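Local coordinates for malonyl CoA-acyl carrier protein transacylase (Burkholderia pseudomallei 1710b, PDB 3EZO) that probably transfers the malonyl group from malonyl-CoA to holo acyl carrier protein, the step that supplies malonyl units for fatty acid synthesis, at residues F29-A42 / T74-A86. Residues are numbered along the deposited sequence; the frame is centred on the assembly and turned at random.
Sequences FADVAVVRETLDEA and TAAYACYRAWQQA
The guanidinium of Arg81 meets Thr38 and Glu41 with its edge. Tyr77 CE2, from the same helix, lies over one face, offset toward the rim. Glu41 OE1 takes both terminal nitrogens on one atom, with NH1 and NH2 each at 2.8 Å. NH2 uses the syn lone pair of OE1, while NH1 comes nearly along the C-O bond. The carboxylate and guanidinium planes lie only 20° apart. Glu41 gets there fully stretched, with CG anti to the backbone N. Arg81 NH1 also gives a nearly straight bond to Thr38 OG1 (3.1 Å, 168°). That hydroxyl donates in turn to Val34 O, which also accepts from Thr38 N on the opposite face of its plane.

The second flat group, the Phe29 ring, meets Ala82 CB and Cys79 SG obliquely; SG lies 3.7 Å from CE2. The Phe29 side chain also touches Pro306 of helix 306-314. Between these ends, Val35 packs on Ala78 and Ala82, and Thr38 CG2 lies over Ala78. The short side chains of Ala78 and Ala82 lie in the interface, consistent with the 8.5 Å between the axes of segments 33-42 and 74-85, which run roughly antiparallel at 146°. Leu39 CD2 and Ala42 CB touch Thr74 CG2, while Thr74 OG1 bonds to Pro70 O. Near the start of helix 33-46, Gln85 OE1 accepts from Val34 N at 3.0 Å.

The contact joins helix 33-46 and the turn before it to helix 65-85, away from the predicted active-site residues. Its chemistry implies an apolar centre bordered by directed polar bonds: the Arg81 cation is paired with the Glu41 carboxylate, and Thr38 OG1 both accepts and donates, which fixes its hydroxyl.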
ATOM      1  N   PHE A  29      -6.519  20.147   4.463  1.00 14.04           N
ATOM      2  CA  PHE A  29      -7.387  19.645   5.528  1.00 14.49           C
ATOM      3  C   PHE A  29      -7.049  20.253   6.902  1.00 14.74           C
ATOM      4  O   PHE A  29      -7.534  19.770   7.934  1.00 15.27           O
ATOM      5  CB  PHE A  29      -7.218  18.133   5.628  1.00 14.46           C
ATOM      6  CG  PHE A  29      -8.143  17.335   4.774  1.00 15.64           C
ATOM      7  CD1 PHE A  29      -9.493  17.606   4.724  1.00 14.62           C
ATOM      8  CD2 PHE A  29      -7.660  16.229   4.081  1.00 15.80           C
ATOM      9  CE1 PHE A  29     -10.342  16.820   3.989  1.00 17.29           C
ATOM     10  CE2 PHE A  29      -8.498  15.456   3.344  1.00 16.16           C
ATOM     11  CZ  PHE A  29      -9.845  15.744   3.291  1.00 17.88           C
ATOM     12  N   ALA A  30      -6.175  21.261   6.934  1.00 15.21           N
ATOM     13  CA  ALA A  30      -5.640  21.809   8.202  1.00 15.59           C
ATOM     14  C   ALA A  30      -6.731  22.251   9.175  1.00 15.38           C
ATOM     15  O   ALA A  30      -6.508  22.287  10.399  1.00 15.21           O
ATOM     16  CB  ALA A  30      -4.670  23.040   7.922  1.00 14.89           C
ATOM     17  N   ASP A  31      -7.886  22.634   8.639  1.00 15.93           N
ATOM     18  CA  ASP A  31      -8.983  23.135   9.465  1.00 16.69           C
ATOM     19  C   ASP A  31     -10.184  22.205   9.516  1.00 16.44           C
ATOM     20  O   ASP A  31     -11.281  22.645   9.815  1.00 17.36           O
ATOM     21  CB  ASP A  31      -9.404  24.530   8.988  1.00 16.90           C
ATOM     22  CG  ASP A  31      -8.266  25.544   9.083  1.00 17.93           C
ATOM     23  OD1 ASP A  31      -7.408  25.387   9.973  1.00 18.13           O
ATOM     24  OD2 ASP A  31      -8.224  26.460   8.237  1.00 24.30           O
ATOM     25  N   VAL A  32      -9.966  20.916   9.281  1.00 15.72           N
ATOM     26  CA  VAL A  32     -11.029  19.911   9.451  1.00 14.86           C
ATOM     27  C   VAL A  32     -10.738  19.237  10.769  1.00 14.48           C
ATOM     28  O   VAL A  32      -9.659  18.659  10.962  1.00 14.45           O
ATOM     29  CB  VAL A  32     -11.055  18.945   8.274  1.00 15.26           C
ATOM     30  CG1 VAL A  32     -11.914  17.719   8.556  1.00 15.72           C
ATOM     31  CG2 VAL A  32     -11.506  19.690   7.002  1.00 14.32           C
ATOM     32  N   ALA A  33     -11.685  19.370  11.697  1.00 13.90           N
ATOM     33  CA  ALA A  33     -11.505  18.976  13.087  1.00 14.26           C
ATOM     34  C   ALA A  33     -11.051  17.495  13.197  1.00 13.79           C
ATOM     35  O   ALA A  33     -10.122  17.190  13.948  1.00 13.89           O
ATOM     36  CB  ALA A  33     -12.827  19.192  13.872  1.00 14.47           C
ATOM     37  N   VAL A  34     -11.669  16.579  12.447  1.00 13.48           N
ATOM     38  CA  VAL A  34     -11.239  15.161  12.581  1.00 13.60           C
ATOM     39  C   VAL A  34      -9.840  14.896  12.071  1.00 11.97           C
ATOM     40  O   VAL A  34      -9.207  13.963  12.527  1.00 11.29           O
ATOM     41  CB  VAL A  34     -12.146  14.047  11.877  1.00 14.53           C
ATOM     42  CG1 VAL A  34     -13.325  13.732  12.731  1.00 15.82           C
ATOM     43  CG2 VAL A  34     -12.453  14.370  10.439  1.00 12.10           C
ATOM     44  N   VAL A  35      -9.384  15.670  11.100  1.00 12.27           N
ATOM     45  CA  VAL A  35      -8.012  15.523  10.597  1.00 11.08           C
ATOM     46  C   VAL A  35      -7.061  15.966  11.683  1.00 12.39           C
ATOM     47  O   VAL A  35      -6.114  15.252  12.035  1.00 12.28           O
ATOM     48  CB  VAL A  35      -7.822  16.271   9.290  1.00 11.09           C
ATOM     49  CG1 VAL A  35      -6.369  16.213   8.855  1.00 10.58           C
ATOM     50  CG2 VAL A  35      -8.773  15.656   8.218  1.00 10.03           C
ATOM     51  N   ARG A  36      -7.358  17.104  12.306  1.00 11.78           N
ATOM     52  CA  ARG A  36      -6.570  17.525  13.456  1.00 11.75           C
ATOM     53  C   ARG A  36      -6.502  16.475  14.580  1.00 12.35           C
ATOM     54  O   ARG A  36      -5.444  16.259  15.164  1.00 12.82           O
ATOM     55  CB  ARG A  36      -7.128  18.843  14.030  1.00 12.10           C
ATOM     56  CG  ARG A  36      -7.009  20.040  13.068  1.00 12.85           C
ATOM     57  CD  ARG A  36      -7.249  21.322  13.889  1.00 14.47           C
ATOM     58  NE  ARG A  36      -7.257  22.531  13.098  1.00 12.22           N
ATOM     59  CZ  ARG A  36      -7.169  23.768  13.600  1.00 14.90           C
ATOM     60  NH1 ARG A  36      -7.085  23.963  14.899  1.00 16.19           N
ATOM     61  NH2 ARG A  36      -7.180  24.818  12.789  1.00 16.08           N
ATOM     62  N   GLU A  37      -7.629  15.834  14.891  1.00 11.82           N
ATOM     63  CA  GLU A  37      -7.679  14.870  15.967  1.00 11.93           C
ATOM     64  C   GLU A  37      -6.927  13.592  15.593  1.00 11.29           C
ATOM     65  O   GLU A  37      -6.338  12.961  16.451  1.00 11.56           O
ATOM     66  CB  GLU A  37      -9.127  14.552  16.342  1.00 12.61           C
ATOM     67  CG  GLU A  37      -9.927  15.757  16.862  1.00 17.82           C
ATOM     68  CD  GLU A  37     -11.416  15.448  17.144  1.00 24.38           C
ATOM     69  OE1 GLU A  37     -12.264  15.116  16.226  1.00 29.40           O
ATOM     70  OE2 GLU A  37     -11.715  15.526  18.325  1.00 27.18           O
ATOM     71  N   THR A  38      -6.958  13.221  14.323  1.00 10.58           N
ATOM     72  CA  THR A  38      -6.223  12.060  13.832  1.00 11.09           C
ATOM     73  C   THR A  38      -4.700  12.255  13.876  1.00 10.95           C
ATOM     74  O   THR A  38      -3.942  11.342  14.291  1.00 10.64           O
ATOM     75  CB  THR A  38      -6.642  11.723  12.406  1.00 11.59           C
ATOM     76  OG1 THR A  38      -8.044  11.513  12.408  1.00 11.48           O
ATOM     77  CG2 THR A  38      -5.912  10.440  11.918  1.00 10.28           C
ATOM     78  N   LEU A  39      -4.261  13.448  13.500  1.00 10.98           N
ATOM     79  CA  LEU A  39      -2.828  13.813  13.618  1.00 11.59           C
ATOM     80  C   LEU A  39      -2.413  13.870  15.066  1.00 12.10           C
ATOM     81  O   LEU A  39      -1.302  13.472  15.407  1.00 11.43           O
ATOM     82  CB  LEU A  39      -2.553  15.164  12.949  1.00 11.41           C
ATOM     83  CG  LEU A  39      -2.684  15.102  11.455  1.00 11.32           C
ATOM     84  CD1 LEU A  39      -2.727  16.529  10.786  1.00 13.07           C
ATOM     85  CD2 LEU A  39      -1.568  14.236  10.827  1.00 10.49           C
ATOM     86  N   ASP A  40      -3.319  14.329  15.935  1.00 13.36           N
ATOM     87  CA  ASP A  40      -3.011  14.336  17.368  1.00 15.21           C
ATOM     88  C   ASP A  40      -2.878  12.926  17.896  1.00 13.98           C
ATOM     89  O   ASP A  40      -1.962  12.630  18.669  1.00 13.43           O
ATOM     90  CB  ASP A  40      -4.058  15.076  18.179  1.00 17.22           C
ATOM     91  CG  ASP A  40      -3.875  16.594  18.127  1.00 24.32           C
ATOM     92  OD1 ASP A  40      -2.720  17.059  18.207  1.00 32.20           O
ATOM     93  OD2 ASP A  40      -4.895  17.322  18.037  1.00 33.05           O
ATOM     94  N   GLU A  41      -3.797  12.061  17.491  1.00 13.20           N
ATOM     95  CA  GLU A  41      -3.768  10.666  17.951  1.00 12.82           C
ATOM     96  C   GLU A  41      -2.479   9.986  17.487  1.00 11.01           C
ATOM     97  O   GLU A  41      -1.812   9.281  18.259  1.00 10.84           O
ATOM     98  CB  GLU A  41      -5.021   9.921  17.436  1.00 12.84           C
ATOM     99  CG  GLU A  41      -4.999   8.439  17.777  1.00 15.34           C
ATOM    100  CD  GLU A  41      -6.318   7.662  17.425  1.00 16.31           C
ATOM    101  OE1 GLU A  41      -7.226   8.182  16.699  1.00 14.42           O
ATOM    102  OE2 GLU A  41      -6.404   6.516  17.931  1.00 17.86           O
ATOM    103  N   ALA A  42      -2.135  10.191  16.226  1.00 10.61           N
ATOM    104  CA  ALA A  42      -0.893   9.639  15.673  1.00 11.45           C
ATOM    105  C   ALA A  42       0.364  10.119  16.447  1.00 12.06           C
ATOM    106  O   ALA A  42       1.255   9.304  16.801  1.00 12.71           O
ATOM    107  CB  ALA A  42      -0.776   9.949  14.173  1.00 10.23           C
ATOM    108  N   THR A  74      -1.697   7.223   8.612  1.00  9.88           N
ATOM    109  CA  THR A  74      -2.336   8.405   9.229  1.00  9.51           C
ATOM    110  C   THR A  74      -3.051   9.280   8.200  1.00  9.86           C
ATOM    111  O   THR A  74      -4.209   9.636   8.369  1.00  9.98           O
ATOM    112  CB  THR A  74      -1.303   9.232   9.960  1.00  9.81           C
ATOM    113  OG1 THR A  74      -0.711   8.426  10.964  1.00  8.66           O
ATOM    114  CG2 THR A  74      -1.941  10.493  10.588  1.00  7.79           C
ATOM    115  N   ALA A  75      -2.360   9.601   7.114  1.00 10.80           N
ATOM    116  CA  ALA A  75      -2.872  10.560   6.132  1.00 11.68           C
ATOM    117  C   ALA A  75      -4.092  10.019   5.422  1.00 12.36           C
ATOM    118  O   ALA A  75      -5.108  10.724   5.266  1.00 12.03           O
ATOM    119  CB  ALA A  75      -1.757  10.943   5.108  1.00 11.76           C
ATOM    120  N   ALA A  76      -3.990   8.762   4.993  1.00 11.55           N
ATOM    121  CA  ALA A  76      -5.115   8.093   4.344  1.00 11.70           C
ATOM    122  C   ALA A  76      -6.245   7.848   5.305  1.00 11.96           C
ATOM    123  O   ALA A  76      -7.401   8.090   4.946  1.00 12.91           O
ATOM    124  CB  ALA A  76      -4.677   6.819   3.626  1.00 11.83           C
ATOM    125  N   TYR A  77      -5.953   7.445   6.539  1.00 12.45           N
ATOM    126  CA  TYR A  77      -7.025   7.275   7.522  1.00 13.23           C
ATOM    127  C   TYR A  77      -7.698   8.606   7.913  1.00 12.94           C
ATOM    128  O   TYR A  77      -8.903   8.668   8.047  1.00 12.50           O
ATOM    129  CB  TYR A  77      -6.579   6.506   8.763  1.00 12.86           C
ATOM    130  CG  TYR A  77      -7.752   6.028   9.584  1.00 12.27           C
ATOM    131  CD1 TYR A  77      -8.805   5.316   9.011  1.00 14.91           C
ATOM    132  CD2 TYR A  77      -7.832   6.318  10.933  1.00 13.84           C
ATOM    133  CE1 TYR A  77      -9.913   4.886   9.802  1.00 12.03           C
ATOM    134  CE2 TYR A  77      -8.908   5.913  11.700  1.00 13.67           C
ATOM    135  CZ  TYR A  77      -9.945   5.216  11.135  1.00 11.22           C
ATOM    136  OH  TYR A  77     -10.972   4.823  11.975  1.00 14.07           O
ATOM    137  N   ALA A  78      -6.913   9.661   8.032  1.00 13.36           N
ATOM    138  CA  ALA A  78      -7.432  11.002   8.242  1.00 13.41           C
ATOM    139  C   ALA A  78      -8.469  11.297   7.204  1.00 13.24           C
ATOM    140  O   ALA A  78      -9.517  11.872   7.504  1.00 14.01           O
ATOM    141  CB  ALA A  78      -6.282  12.064   8.177  1.00 12.71           C
ATOM    142  N   CYS A  79      -8.174  10.926   5.967  1.00 13.15           N
ATOM    143  CA  CYS A  79      -9.058  11.206   4.860  1.00 13.67           C
ATOM    144  C   CYS A  79     -10.354  10.403   4.973  1.00 13.22           C
ATOM    145  O   CYS A  79     -11.447  10.902   4.616  1.00 13.68           O
ATOM    146  CB  CYS A  79      -8.389  10.922   3.526  1.00 14.08           C
ATOM    147  SG  CYS A  79      -7.110  12.078   3.017  1.00 16.12           S
ATOM    148  N   TYR A  80     -10.239   9.196   5.495  1.00 12.46           N
ATOM    149  CA  TYR A  80     -11.401   8.335   5.725  1.00 12.62           C
ATOM    150  C   TYR A  80     -12.286   8.912   6.804  1.00 12.47           C
ATOM    151  O   TYR A  80     -13.505   8.943   6.643  1.00 11.98           O
ATOM    152  CB  TYR A  80     -11.010   6.878   6.054  1.00 12.46           C
ATOM    153  CG  TYR A  80     -12.222   5.941   6.110  1.00 14.56           C
ATOM    154  CD1 TYR A  80     -12.848   5.551   4.954  1.00 16.46           C
ATOM    155  CD2 TYR A  80     -12.760   5.521   7.317  1.00 16.83           C
ATOM    156  CE1 TYR A  80     -13.952   4.727   4.971  1.00 18.58           C
ATOM    157  CE2 TYR A  80     -13.883   4.693   7.357  1.00 17.90           C
ATOM    158  CZ  TYR A  80     -14.474   4.315   6.176  1.00 19.98           C
ATOM    159  OH  TYR A  80     -15.585   3.504   6.151  1.00 23.83           O
ATOM    160  N   ARG A  81     -11.674   9.345   7.914  1.00 12.01           N
ATOM    161  CA  ARG A  81     -12.415   9.965   8.995  1.00 12.34           C
ATOM    162  C   ARG A  81     -13.110  11.280   8.514  1.00 12.19           C
ATOM    163  O   ARG A  81     -14.227  11.552   8.917  1.00 12.65           O
ATOM    164  CB  ARG A  81     -11.510  10.189  10.233  1.00 12.79           C
ATOM    165  CG  ARG A  81     -11.298   8.963  11.124  1.00 12.91           C
ATOM    166  CD  ARG A  81     -10.396   9.256  12.282  1.00 12.83           C
ATOM    167  NE  ARG A  81     -10.343   8.225  13.326  1.00 11.82           N
ATOM    168  CZ  ARG A  81      -9.443   8.212  14.307  1.00 15.39           C
ATOM    169  NH1 ARG A  81      -8.494   9.131  14.350  1.00 18.15           N
ATOM    170  NH2 ARG A  81      -9.429   7.272  15.234  1.00 14.84           N
ATOM    171  N   ALA A  82     -12.475  12.063   7.645  1.00 12.43           N
ATOM    172  CA  ALA A  82     -13.109  13.283   7.050  1.00 12.13           C
ATOM    173  C   ALA A  82     -14.313  12.926   6.189  1.00 13.14           C
ATOM    174  O   ALA A  82     -15.339  13.642   6.151  1.00 12.45           O
ATOM    175  CB  ALA A  82     -12.112  14.038   6.213  1.00 11.83           C
ATOM    176  N   TRP A  83     -14.178  11.839   5.435  1.00 12.94           N
ATOM    177  CA  TRP A  83     -15.286  11.336   4.632  1.00 13.41           C
ATOM    178  C   TRP A  83     -16.496  11.064   5.544  1.00 14.22           C
ATOM    179  O   TRP A  83     -17.593  11.499   5.259  1.00 14.55           O
ATOM    180  CB  TRP A  83     -14.851  10.100   3.845  1.00 12.98           C
ATOM    181  CG  TRP A  83     -15.943   9.341   3.162  1.00 11.07           C
ATOM    182  CD1 TRP A  83     -16.589   8.270   3.644  1.00 10.81           C
ATOM    183  CD2 TRP A  83     -16.480   9.586   1.861  1.00 10.15           C
ATOM    184  NE1 TRP A  83     -17.494   7.799   2.726  1.00 13.26           N
ATOM    185  CE2 TRP A  83     -17.451   8.603   1.621  1.00 11.61           C
ATOM    186  CE3 TRP A  83     -16.244  10.550   0.884  1.00 10.92           C
ATOM    187  CZ2 TRP A  83     -18.177   8.544   0.447  1.00 11.73           C
ATOM    188  CZ3 TRP A  83     -16.958  10.501  -0.279  1.00 13.77           C
ATOM    189  CH2 TRP A  83     -17.926   9.493  -0.497  1.00 13.11           C
ATOM    190  N   GLN A  84     -16.274  10.385   6.661  1.00 15.64           N
ATOM    191  CA  GLN A  84     -17.344  10.084   7.625  1.00 16.22           C
ATOM    192  C   GLN A  84     -17.961  11.333   8.268  1.00 17.37           C
ATOM    193  O   GLN A  84     -19.202  11.394   8.361  1.00 17.03           O
ATOM    194  CB  GLN A  84     -16.851   9.171   8.753  1.00 15.99           C
ATOM    195  CG  GLN A  84     -16.505   7.746   8.327  1.00 16.24           C
ATOM    196  CD  GLN A  84     -15.844   6.974   9.457  1.00 17.71           C
ATOM    197  OE1 GLN A  84     -14.769   7.347   9.908  1.00 17.68           O
ATOM    198  NE2 GLN A  84     -16.482   5.891   9.919  1.00 17.09           N
ATOM    199  N   GLN A  85     -17.089  12.244   8.758  1.00 17.31           N
ATOM    200  CA  GLN A  85     -17.464  13.530   9.367  1.00 17.92           C
ATOM    201  C   GLN A  85     -18.358  14.321   8.418  1.00 17.22           C
ATOM    202  O   GLN A  85     -19.266  15.010   8.875  1.00 17.42           O
ATOM    203  CB  GLN A  85     -16.230  14.385   9.854  1.00 17.94           C
ATOM    204  CG  GLN A  85     -16.582  15.684  10.777  1.00 20.70           C
ATOM    205  CD  GLN A  85     -15.471  16.823  10.869  1.00 24.81           C
ATOM    206  OE1 GLN A  85     -14.298  16.563  11.014  1.00 21.51           O
ATOM    207  NE2 GLN A  85     -15.907  18.090  10.843  1.00 30.17           N
ATOM    208  N   ALA A  86     -18.106  14.196   7.115  1.00 16.30           N
ATOM    209  CA  ALA A  86     -18.888  14.819   6.069  1.00 16.12           C
ATOM    210  C   ALA A  86     -20.167  14.070   5.753  1.00 16.64           C
ATOM    211  O   ALA A  86     -20.933  14.503   4.888  1.00 16.78           O
ATOM    212  CB  ALA A  86     -18.042  14.966   4.760  1.00 15.53           C
TER